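Local coordinates for protein E1 (Kluyveromyces marxianus, PDB 3VX6) that forms the N-terminal domain of Atg7, the E1-like enzyme that activates Atg12 for conjugation to Atg5 and Atg8 for conjugation to phosphatidylethanolamine in autophagy, at residues Leu44-Leu48 against Ala59-Arg63; Leu50-Asn56 against Lys202-Leu207; His75-Leu79 against Gln173-Ile177; Leu113-Leu117 against Lys187-Leu193. All blocks are in the same frame, centred on the assembly; numbering follows the deposited sequence.

Interaction 1 of 4, residues Leu44-Leu48 against Ala59-Arg63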
# COMPACT_ATOMS: atom_id res chain seq x y z
N LEU A 44 5.38 11.21 -1.94
CA LEU A 44 4.38 11.57 -0.96
C LEU A 44 4.76 10.90 0.36
O LEU A 44 5.47 9.90 0.37
CB LEU A 44 3.00 11.11 -1.43
CG LEU A 44 2.54 11.74 -2.75
CD1 LEU A 44 1.31 11.05 -3.29
CD2 LEU A 44 2.28 13.21 -2.54
N TYR A 45 4.32 11.48 1.46
CA TYR A 45 4.61 10.95 2.78
C TYR A 45 3.37 11.19 3.59
O TYR A 45 2.82 12.29 3.61
CB TYR A 45 5.78 11.69 3.45
CG TYR A 45 7.12 11.49 2.77
CD1 TYR A 45 7.84 10.32 2.94
CD2 TYR A 45 7.66 12.48 1.94
CE1 TYR A 45 9.06 10.12 2.31
CE2 TYR A 45 8.88 12.29 1.30
CZ TYR A 45 9.57 11.10 1.48
OH TYR A 45 10.78 10.89 0.84
N THR A 46 2.90 10.16 4.25
CA THR A 46 1.73 10.34 5.06
C THR A 46 1.98 9.49 6.27
O THR A 46 2.38 8.33 6.17
CB THR A 46 0.47 9.90 4.29
OG1 THR A 46 -0.69 10.21 5.08
CG2 THR A 46 0.52 8.42 3.98
N GLN A 47 1.81 10.10 7.44
CA GLN A 47 2.01 9.36 8.68
C GLN A 47 0.83 8.44 8.76
O GLN A 47 -0.32 8.87 8.80
CB GLN A 47 2.02 10.30 9.87
CG GLN A 47 2.02 9.59 11.19
CD GLN A 47 2.13 10.56 12.33
OE1 GLN A 47 1.42 10.45 13.33
NE2 GLN A 47 3.04 11.53 12.21
N LEU A 48 1.11 7.15 8.74
CA LEU A 48 0.05 6.17 8.79
C LEU A 48 -0.59 6.16 10.16
O LEU A 48 0.06 5.88 11.17
CB LEU A 48 0.60 4.79 8.42
CG LEU A 48 0.04 4.18 7.13
CD1 LEU A 48 -0.12 5.24 6.05
CD2 LEU A 48 0.95 3.05 6.66
N ALA A 59 -6.35 5.05 6.06
CA ALA A 59 -6.72 6.30 5.46
C ALA A 59 -5.45 6.95 5.01
O ALA A 59 -4.55 7.21 5.82
CB ALA A 59 -7.42 7.20 6.46
N ILE A 60 -5.34 7.16 3.71
CA ILE A 60 -4.19 7.84 3.16
C ILE A 60 -4.68 9.28 3.20
O ILE A 60 -5.47 9.70 2.35
CB ILE A 60 -3.88 7.42 1.69
CG1 ILE A 60 -3.30 6.00 1.65
CG2 ILE A 60 -2.91 8.42 1.05
CD1 ILE A 60 -1.98 5.83 2.36
N SER A 61 -4.27 10.02 4.22
CA SER A 61 -4.67 11.42 4.31
C SER A 61 -3.57 12.31 3.77
O SER A 61 -2.52 12.51 4.39
CB SER A 61 -5.02 11.79 5.75
OG SER A 61 -6.37 11.46 6.01
N LEU A 62 -3.84 12.83 2.59
CA LEU A 62 -2.91 13.70 1.91
C LEU A 62 -3.34 15.13 2.13
O LEU A 62 -4.33 15.58 1.58
CB LEU A 62 -2.90 13.36 0.41
CG LEU A 62 -2.48 11.94 0.06
CD1 LEU A 62 -2.52 11.75 -1.45
CD2 LEU A 62 -1.09 11.69 0.59
N ARG A 63 -2.58 15.83 2.95
CA ARG A 63 -2.85 17.22 3.24
C ARG A 63 -1.70 17.92 2.55
O ARG A 63 -1.05 17.35 1.69
CB ARG A 63 -2.77 17.48 4.75
CG ARG A 63 -3.32 16.34 5.60
CD ARG A 63 -3.01 16.53 7.09
NE ARG A 63 -3.27 15.32 7.87
CZ ARG A 63 -4.44 14.68 7.95
NH1 ARG A 63 -5.50 15.14 7.27
NH2 ARG A 63 -4.57 13.60 8.70
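Strands 44-47 and 59-62 cross at 120° between their N-to-C directions, with a closest axis approach of 6.9 Å. They meet most nearly at Thr46 and Ser61, whose CA atoms lie 6.5 Å apart, and the angle is far from that of paired strands in one sheet. The bond joining the segments therefore comes from a side chain: Thr46, in its t rotamer, donates from OG1 to the carbonyl O of Ser61 over 3.0 Å. This is packing between two sheets. Residues 44-47 belong to a mixed sheet, where Leu44 and Thr46 bond through their backbones to Gly81 and Leu79 of strand 78-86, while strand 59-62 runs parallel to strand 16-19 in a small two-stranded sheet. Apolar side chains fill the gap around the threonine. Its CG2 lies 3.9 Å from CD1 of Ile60, and its CB 4.4 Å from CD2 of Leu62. Toward one end, CD1 of Leu44 meets CD1 of Leu62 at 4.3 Å; toward the other, CD1 of Leu48 reaches CD1 of Ile60 at 4.2 Å. Phe23 of helix 21-33 and Phe123 of strand 123-130 each touch both Leu44 and Leu62.

Interaction 2 of 4, residues Leu50-Asn56 against Lys202-Leu207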
# COMPACT_ATOMS: atom_id res chain seq x y z
N LEU A 50 -2.44 4.21 12.12
CA LEU A 50 -2.87 2.82 12.22
C LEU A 50 -3.87 2.67 13.35
O LEU A 50 -4.34 1.57 13.61
CB LEU A 50 -1.66 1.91 12.45
CG LEU A 50 -0.67 1.82 11.29
CD1 LEU A 50 0.45 0.85 11.63
CD2 LEU A 50 -1.40 1.37 10.03
N ASN A 51 -4.20 3.79 13.99
CA ASN A 51 -5.16 3.81 15.10
C ASN A 51 -6.56 4.08 14.60
O ASN A 51 -7.47 3.24 14.68
CB ASN A 51 -4.80 4.88 16.11
CG ASN A 51 -3.72 4.44 17.06
OD1 ASN A 51 -3.89 3.47 17.80
ND2 ASN A 51 -2.60 5.15 17.05
N GLN A 52 -6.74 5.29 14.08
CA GLN A 52 -8.04 5.70 13.58
C GLN A 52 -8.14 5.55 12.06
O GLN A 52 -7.63 6.39 11.32
CB GLN A 52 -8.31 7.15 13.99
CG GLN A 52 -9.59 7.36 14.78
CD GLN A 52 -10.84 7.00 13.98
OE1 GLN A 52 -11.01 5.85 13.55
NE2 GLN A 52 -11.71 7.99 13.76
N PHE A 53 -8.80 4.49 11.61
CA PHE A 53 -8.98 4.27 10.18
C PHE A 53 -10.22 5.01 9.70
O PHE A 53 -10.94 5.62 10.50
CB PHE A 53 -9.11 2.78 9.84
CG PHE A 53 -7.79 2.07 9.67
CD1 PHE A 53 -7.75 0.80 9.11
CD2 PHE A 53 -6.60 2.68 10.04
CE1 PHE A 53 -6.53 0.15 8.93
CE2 PHE A 53 -5.37 2.03 9.85
CZ PHE A 53 -5.34 0.77 9.30
N THR A 54 -10.46 4.95 8.40
CA THR A 54 -11.62 5.58 7.79
C THR A 54 -12.33 4.51 6.99
O THR A 54 -11.73 3.89 6.10
CB THR A 54 -11.24 6.70 6.81
OG1 THR A 54 -12.44 7.18 6.17
CG2 THR A 54 -10.29 6.17 5.73
N SER A 55 -13.60 4.29 7.29
CA SER A 55 -14.35 3.25 6.61
C SER A 55 -13.57 1.93 6.62
O SER A 55 -13.52 1.22 5.61
CB SER A 55 -14.68 3.68 5.17
OG SER A 55 -15.66 4.69 5.15
N ASN A 56 -12.94 1.64 7.75
CA ASN A 56 -12.20 0.38 7.93
C ASN A 56 -10.92 0.14 7.14
O ASN A 56 -10.27 -0.88 7.35
CB ASN A 56 -13.15 -0.79 7.68
CG ASN A 56 -14.29 -0.82 8.64
OD1 ASN A 56 -14.08 -0.89 9.86
ND2 ASN A 56 -15.51 -0.74 8.12
N LYS A 202 1.09 -4.93 9.83
CA LYS A 202 0.17 -3.98 10.44
C LYS A 202 -0.78 -3.70 9.28
O LYS A 202 -0.55 -2.83 8.44
CB LYS A 202 0.91 -2.73 10.90
CG LYS A 202 1.57 -2.94 12.26
CD LYS A 202 2.89 -2.19 12.43
CE LYS A 202 3.45 -2.44 13.82
NZ LYS A 202 4.70 -1.70 14.09
N ASP A 203 -1.83 -4.51 9.24
CA ASP A 203 -2.84 -4.46 8.21
C ASP A 203 -3.44 -3.08 7.91
O ASP A 203 -3.66 -2.26 8.81
CB ASP A 203 -3.94 -5.44 8.59
CG ASP A 203 -4.71 -5.94 7.40
OD1 ASP A 203 -5.62 -6.76 7.61
OD2 ASP A 203 -4.41 -5.53 6.25
N PHE A 204 -3.70 -2.82 6.63
CA PHE A 204 -4.30 -1.57 6.20
C PHE A 204 -5.79 -1.73 6.16
O PHE A 204 -6.51 -0.91 5.61
CB PHE A 204 -3.79 -1.17 4.82
CG PHE A 204 -2.37 -0.75 4.81
CD1 PHE A 204 -1.67 -0.60 6.00
CD2 PHE A 204 -1.73 -0.49 3.62
CE1 PHE A 204 -0.35 -0.21 6.00
CE2 PHE A 204 -0.41 -0.09 3.60
CZ PHE A 204 0.29 0.05 4.80
N SER A 205 -6.27 -2.82 6.72
CA SER A 205 -7.69 -3.02 6.74
C SER A 205 -8.05 -3.37 8.17
O SER A 205 -7.28 -4.02 8.86
CB SER A 205 -8.10 -4.16 5.79
OG SER A 205 -9.51 -4.34 5.79
N HIS A 206 -9.20 -2.87 8.61
CA HIS A 206 -9.72 -3.15 9.93
C HIS A 206 -10.95 -4.00 9.71
O HIS A 206 -11.69 -4.29 10.65
CB HIS A 206 -10.12 -1.88 10.67
CG HIS A 206 -8.99 -1.24 11.42
ND1 HIS A 206 -9.16 -0.10 12.17
CD2 HIS A 206 -7.68 -1.56 11.50
CE1 HIS A 206 -8.00 0.26 12.68
NE2 HIS A 206 -7.09 -0.61 12.29
N LEU A 207 -11.18 -4.36 8.44
CA LEU A 207 -12.30 -5.21 8.08
C LEU A 207 -12.05 -6.57 8.71
O LEU A 207 -10.93 -7.08 8.68
CB LEU A 207 -12.41 -5.34 6.56
CG LEU A 207 -13.05 -4.14 5.86
CD1 LEU A 207 -13.15 -4.43 4.38
CD2 LEU A 207 -14.44 -3.87 6.43
O HOH W 1 -10.73 2.15 13.30
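A face-to-face aromatic stack joins two irregular loops here: the one between strands 40-47 and 59-62 meets the segment that follows strand 198-202 and precedes helix 215-225. The rings of Phe53 and His206 have centroids 3.6 Å apart and planes only 13° from parallel, with His206 over one face of Phe53; CE1 of Phe53 comes within 3.3 Å of CD2 of His206. Both residues point their CA-to-CB bonds at the opposite loop and hold chi1 in the m well, at -85° for Phe53 and -87° for His206. The edge of the phenyl ring faces backbone, with CZ of Phe53 3.5 Å from O of Asp203. Leu50, in its mt rotamer, bends its end toward residues 202-204: CD1 of Leu50 packs on CB of Lys202 at 3.7 Å, and CD2 of Leu50 lies 4.5 Å from CE1 of Phe204. The lysine chain then leads away, its NZ bonded to the backbone of Phe170 and Val175. Asp203 forms a salt bridge with Arg237. Ser205, with chi1 at t, accepts at OG from Leu207 N at 3.1 Å, an ST turn with His206 between the two; the same OG also bonds Ile210 O. CB of Asn56 meets CD2 of Leu207 at 3.6 Å, and beside that contact His206 N donates to Asn56 O over a short 2.6 Å, with an N-H...O angle of 157°.

Interaction 3 of 4, residues His75-Leu79 against Gln173-Ile177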
# COMPACT_ATOMS: atom_id res chain seq x y z
N HIS A 75 9.55 6.96 15.69
CA HIS A 75 8.35 7.58 16.26
C HIS A 75 7.12 6.88 15.68
O HIS A 75 6.74 5.80 16.14
CB HIS A 75 8.32 9.08 15.91
CG HIS A 75 7.75 9.95 17.00
ND1 HIS A 75 6.56 9.68 17.63
CD2 HIS A 75 8.21 11.11 17.54
CE1 HIS A 75 6.30 10.63 18.51
NE2 HIS A 75 7.29 11.51 18.48
N ASN A 76 6.51 7.50 14.67
CA ASN A 76 5.34 6.93 14.01
C ASN A 76 5.69 6.28 12.68
O ASN A 76 6.83 6.37 12.20
CB ASN A 76 4.27 8.00 13.80
CG ASN A 76 3.40 8.20 15.02
OD1 ASN A 76 3.88 8.63 16.06
ND2 ASN A 76 2.12 7.88 14.90
N ILE A 77 4.72 5.61 12.08
CA ILE A 77 4.94 4.94 10.80
C ILE A 77 4.62 5.88 9.64
O ILE A 77 3.50 6.36 9.49
CB ILE A 77 4.08 3.66 10.71
CG1 ILE A 77 4.64 2.61 11.68
CG2 ILE A 77 4.04 3.15 9.27
CD1 ILE A 77 3.83 1.34 11.76
N ILE A 78 5.63 6.14 8.83
CA ILE A 78 5.47 7.02 7.69
C ILE A 78 5.48 6.22 6.41
O ILE A 78 6.45 5.54 6.10
CB ILE A 78 6.60 8.06 7.65
CG1 ILE A 78 6.67 8.81 8.98
CG2 ILE A 78 6.39 8.98 6.47
CD1 ILE A 78 5.35 9.45 9.42
N LEU A 79 4.38 6.30 5.65
CA LEU A 79 4.29 5.57 4.39
C LEU A 79 4.77 6.43 3.23
O LEU A 79 4.30 7.55 3.06
CB LEU A 79 2.86 5.12 4.11
CG LEU A 79 2.81 4.24 2.86
CD1 LEU A 79 3.70 3.02 3.10
CD2 LEU A 79 1.39 3.84 2.55
N GLN A 173 7.87 -1.33 17.18
CA GLN A 173 8.65 -1.06 15.99
C GLN A 173 7.98 -0.12 15.00
O GLN A 173 6.76 -0.05 14.91
CB GLN A 173 9.01 -2.36 15.28
CG GLN A 173 10.35 -2.92 15.68
CD GLN A 173 10.54 -4.34 15.21
OE1 GLN A 173 10.26 -4.67 14.05
NE2 GLN A 173 11.02 -5.20 16.11
N ASN A 174 8.81 0.59 14.26
CA ASN A 174 8.35 1.55 13.28
C ASN A 174 7.98 0.88 11.95
O ASN A 174 7.59 1.55 11.00
CB ASN A 174 9.46 2.59 13.06
CG ASN A 174 8.91 3.94 12.63
OD1 ASN A 174 9.64 4.77 12.09
ND2 ASN A 174 7.63 4.17 12.87
N VAL A 175 8.09 -0.45 11.88
CA VAL A 175 7.77 -1.15 10.63
C VAL A 175 6.33 -1.61 10.60
O VAL A 175 5.73 -1.85 11.65
CB VAL A 175 8.67 -2.38 10.41
CG1 VAL A 175 10.11 -1.93 10.31
CG2 VAL A 175 8.49 -3.37 11.54
N ILE A 176 5.79 -1.73 9.39
CA ILE A 176 4.41 -2.17 9.23
C ILE A 176 4.37 -3.65 8.83
O ILE A 176 3.34 -4.31 8.92
CB ILE A 176 3.64 -1.22 8.22
CG1 ILE A 176 2.60 -1.98 7.42
CG2 ILE A 176 4.61 -0.53 7.30
CD1 ILE A 176 3.15 -2.52 6.15
N ILE A 177 5.52 -4.16 8.43
CA ILE A 177 5.67 -5.57 8.06
C ILE A 177 6.98 -6.10 8.65
O ILE A 177 8.03 -5.46 8.55
CB ILE A 177 5.72 -5.79 6.54
CG1 ILE A 177 4.38 -5.46 5.89
CG2 ILE A 177 6.04 -7.26 6.25
CD1 ILE A 177 4.37 -5.67 4.38
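Residues 173-177 lead from helix 165-171 into strand 177-181, and it is the middle of this loop that meets residues 75-79. Asn174 comes first: its CA lies 5.4 Å from the CA of Ile77, and its side chain reaches across so that ND2 of Asn174 donates to O of Asn76. The modelled 2.4 Å is very short, and the placing of that nitrogen is less sure. Backbone then takes over. O of Asn174 lies 3.2 Å from CG1 of Ile77, and O of Val175 lies 3.7 Å from CD1 of Ile77, so the isoleucine rests against two successive carbonyls. At Ile176 the contact turns apolar, CG2 of Ile176 meeting CG2 of Ile77 at 4.2 Å. The arrangement joins the segment that runs into strand 78-86, backbone-bonded to strand 40-47 through Leu79 and Thr46, to the sheet containing 177-181; Ile176 pairs by backbone with Lys202 at the end of strand 198-202, and Ile77 also touches that lysine.

Interaction 4 of 4, residues Leu113-Leu117 against Lys187-Leu193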
# COMPACT_ATOMS: atom_id res chain seq x y z
N LEU A 113 11.40 -9.10 -2.79
CA LEU A 113 12.20 -10.31 -2.81
C LEU A 113 13.70 -10.06 -2.78
O LEU A 113 14.49 -11.00 -2.78
CB LEU A 113 11.80 -11.20 -4.01
CG LEU A 113 11.77 -10.63 -5.43
CD1 LEU A 113 13.19 -10.50 -5.95
CD2 LEU A 113 10.95 -11.54 -6.33
N GLU A 114 14.11 -8.80 -2.73
CA GLU A 114 15.53 -8.52 -2.66
C GLU A 114 15.91 -7.66 -1.46
O GLU A 114 17.09 -7.57 -1.12
CB GLU A 114 16.04 -7.86 -3.96
CG GLU A 114 15.41 -6.51 -4.30
CD GLU A 114 16.10 -5.79 -5.46
OE1 GLU A 114 16.50 -6.46 -6.45
OE2 GLU A 114 16.22 -4.54 -5.40
N ASN A 115 14.93 -7.05 -0.80
CA ASN A 115 15.24 -6.19 0.34
C ASN A 115 14.45 -6.48 1.61
O ASN A 115 14.95 -7.11 2.54
CB ASN A 115 15.03 -4.72 -0.05
CG ASN A 115 15.71 -4.35 -1.36
OD1 ASN A 115 16.87 -4.71 -1.60
ND2 ASN A 115 14.99 -3.63 -2.22
N ASP A 116 13.22 -5.99 1.65
CA ASP A 116 12.36 -6.16 2.81
C ASP A 116 10.93 -6.15 2.29
O ASP A 116 10.64 -5.50 1.28
CB ASP A 116 12.59 -4.99 3.78
CG ASP A 116 11.88 -5.16 5.11
OD1 ASP A 116 10.63 -5.21 5.14
OD2 ASP A 116 12.57 -5.24 6.15
N LEU A 117 10.04 -6.88 2.95
CA LEU A 117 8.65 -6.91 2.52
C LEU A 117 7.99 -5.55 2.73
O LEU A 117 7.07 -5.19 2.02
CB LEU A 117 7.86 -7.98 3.28
CG LEU A 117 8.31 -9.42 3.11
CD1 LEU A 117 7.25 -10.30 3.70
CD2 LEU A 117 8.55 -9.74 1.65
N LYS A 187 13.51 -8.41 10.84
CA LYS A 187 13.19 -7.72 9.60
C LYS A 187 12.74 -8.70 8.52
O LYS A 187 13.32 -9.78 8.37
CB LYS A 187 14.41 -6.92 9.12
CG LYS A 187 14.82 -5.81 10.07
CD LYS A 187 16.01 -5.03 9.55
CE LYS A 187 16.43 -3.99 10.58
NZ LYS A 187 17.69 -3.27 10.20
N ALA A 188 11.70 -8.33 7.78
CA ALA A 188 11.17 -9.17 6.72
C ALA A 188 12.14 -9.24 5.54
O ALA A 188 11.76 -9.02 4.39
CB ALA A 188 9.84 -8.63 6.24
N THR A 189 13.39 -9.55 5.83
CA THR A 189 14.41 -9.65 4.81
C THR A 189 14.32 -10.99 4.07
O THR A 189 13.63 -11.91 4.51
CB THR A 189 15.79 -9.41 5.45
OG1 THR A 189 16.00 -10.35 6.51
CG2 THR A 189 15.83 -8.02 6.03
N PRO A 190 15.01 -11.12 2.93
CA PRO A 190 14.92 -12.40 2.23
C PRO A 190 15.40 -13.62 3.01
O PRO A 190 14.63 -14.58 3.18
CB PRO A 190 15.74 -12.16 0.96
CG PRO A 190 15.52 -10.70 0.69
CD PRO A 190 15.66 -10.11 2.09
N ASP A 191 16.64 -13.60 3.49
CA ASP A 191 17.14 -14.75 4.24
C ASP A 191 16.31 -15.03 5.49
O ASP A 191 16.17 -16.19 5.90
CB ASP A 191 18.61 -14.57 4.61
CG ASP A 191 19.53 -14.62 3.39
OD1 ASP A 191 19.20 -15.32 2.40
OD2 ASP A 191 20.60 -13.98 3.43
N ASN A 192 15.75 -13.98 6.08
CA ASN A 192 14.89 -14.14 7.24
C ASN A 192 13.59 -14.75 6.78
O ASN A 192 13.03 -15.61 7.46
CB ASN A 192 14.60 -12.80 7.89
CG ASN A 192 15.69 -12.38 8.84
OD1 ASN A 192 16.65 -13.12 9.03
ND2 ASN A 192 15.54 -11.21 9.43
N LEU A 193 13.12 -14.30 5.63
CA LEU A 193 11.86 -14.81 5.09
C LEU A 193 11.99 -16.26 4.69
O LEU A 193 11.01 -17.00 4.75
CB LEU A 193 11.40 -13.96 3.90
CG LEU A 193 10.90 -12.58 4.35
CD1 LEU A 193 10.81 -11.64 3.17
CD2 LEU A 193 9.55 -12.74 5.04
O HOH W 2 10.94 -5.53 9.16
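An inverse gamma turn centred on Ala188 is the oddity of this contact, and it presents its backbone to residues 113-117. The backbone of Ala188, at phi/psi -70/51°, turns its carbonyl to accept from Leu117 N at 3.1 Å, and CA of Asp116 makes a CA-H...O contact with the same Ala188 O at 3.3 Å. A second contact of this kind runs the other way, from CA of Thr189 to O of Asn115 at 3.4 Å; these bring the CA atoms of Asp116 and Thr189 to 4.5 Å. The ring of Pro190 sits against the last residues of helix 97-114 and the turn that follows, with CD of Pro190 3.1 Å from Asn115 O and CG of Pro190 3.6 Å from Leu113 O. Deeper in, Leu117 packs its CG on CB of Ala188 at 3.6 Å and its CD2 on CD1 of Leu193 at 3.3 Å, while Val199 of strand 198-202 touches both leucines. A water accepts from Ala188 N at 3.2 Å and donates weakly to OD2 of Asp116; OD1 of that aspartate holds Asn118 N. Asn192 ND2 bonds back to Lys187 O at 2.8 Å. Thr189 at the N-cap and Pro190 in the first turn, where proline is well tolerated, make a typical helix start, here on the short helical connection between strands 184-186 and 198-202.

In the fold
From the N terminus, interaction 1 closes a short loop of ten residues, and interaction 2 crosses it, because residues 50-56 lie inside that loop and reach forward to 202-207. Interaction 2 thereby encloses both later contacts. Interaction 3 follows interaction 1 in series, and the two share the sheet in which strands 40-47 and 78-86 are neighbours. Interaction 4 crosses interaction 3, since 113-117 lies between the latter's segments while 187-193 lies beyond them; Ile177 touches Leu117 and Ala188. Interactions 2 and 3 join the region around strands 40-47 and 78-86 to the sheet of 177-181 and 198-202, while interaction 4, about 25 Å centre to centre from interaction 1, ties the helix 97-114 end to that second sheet's connection.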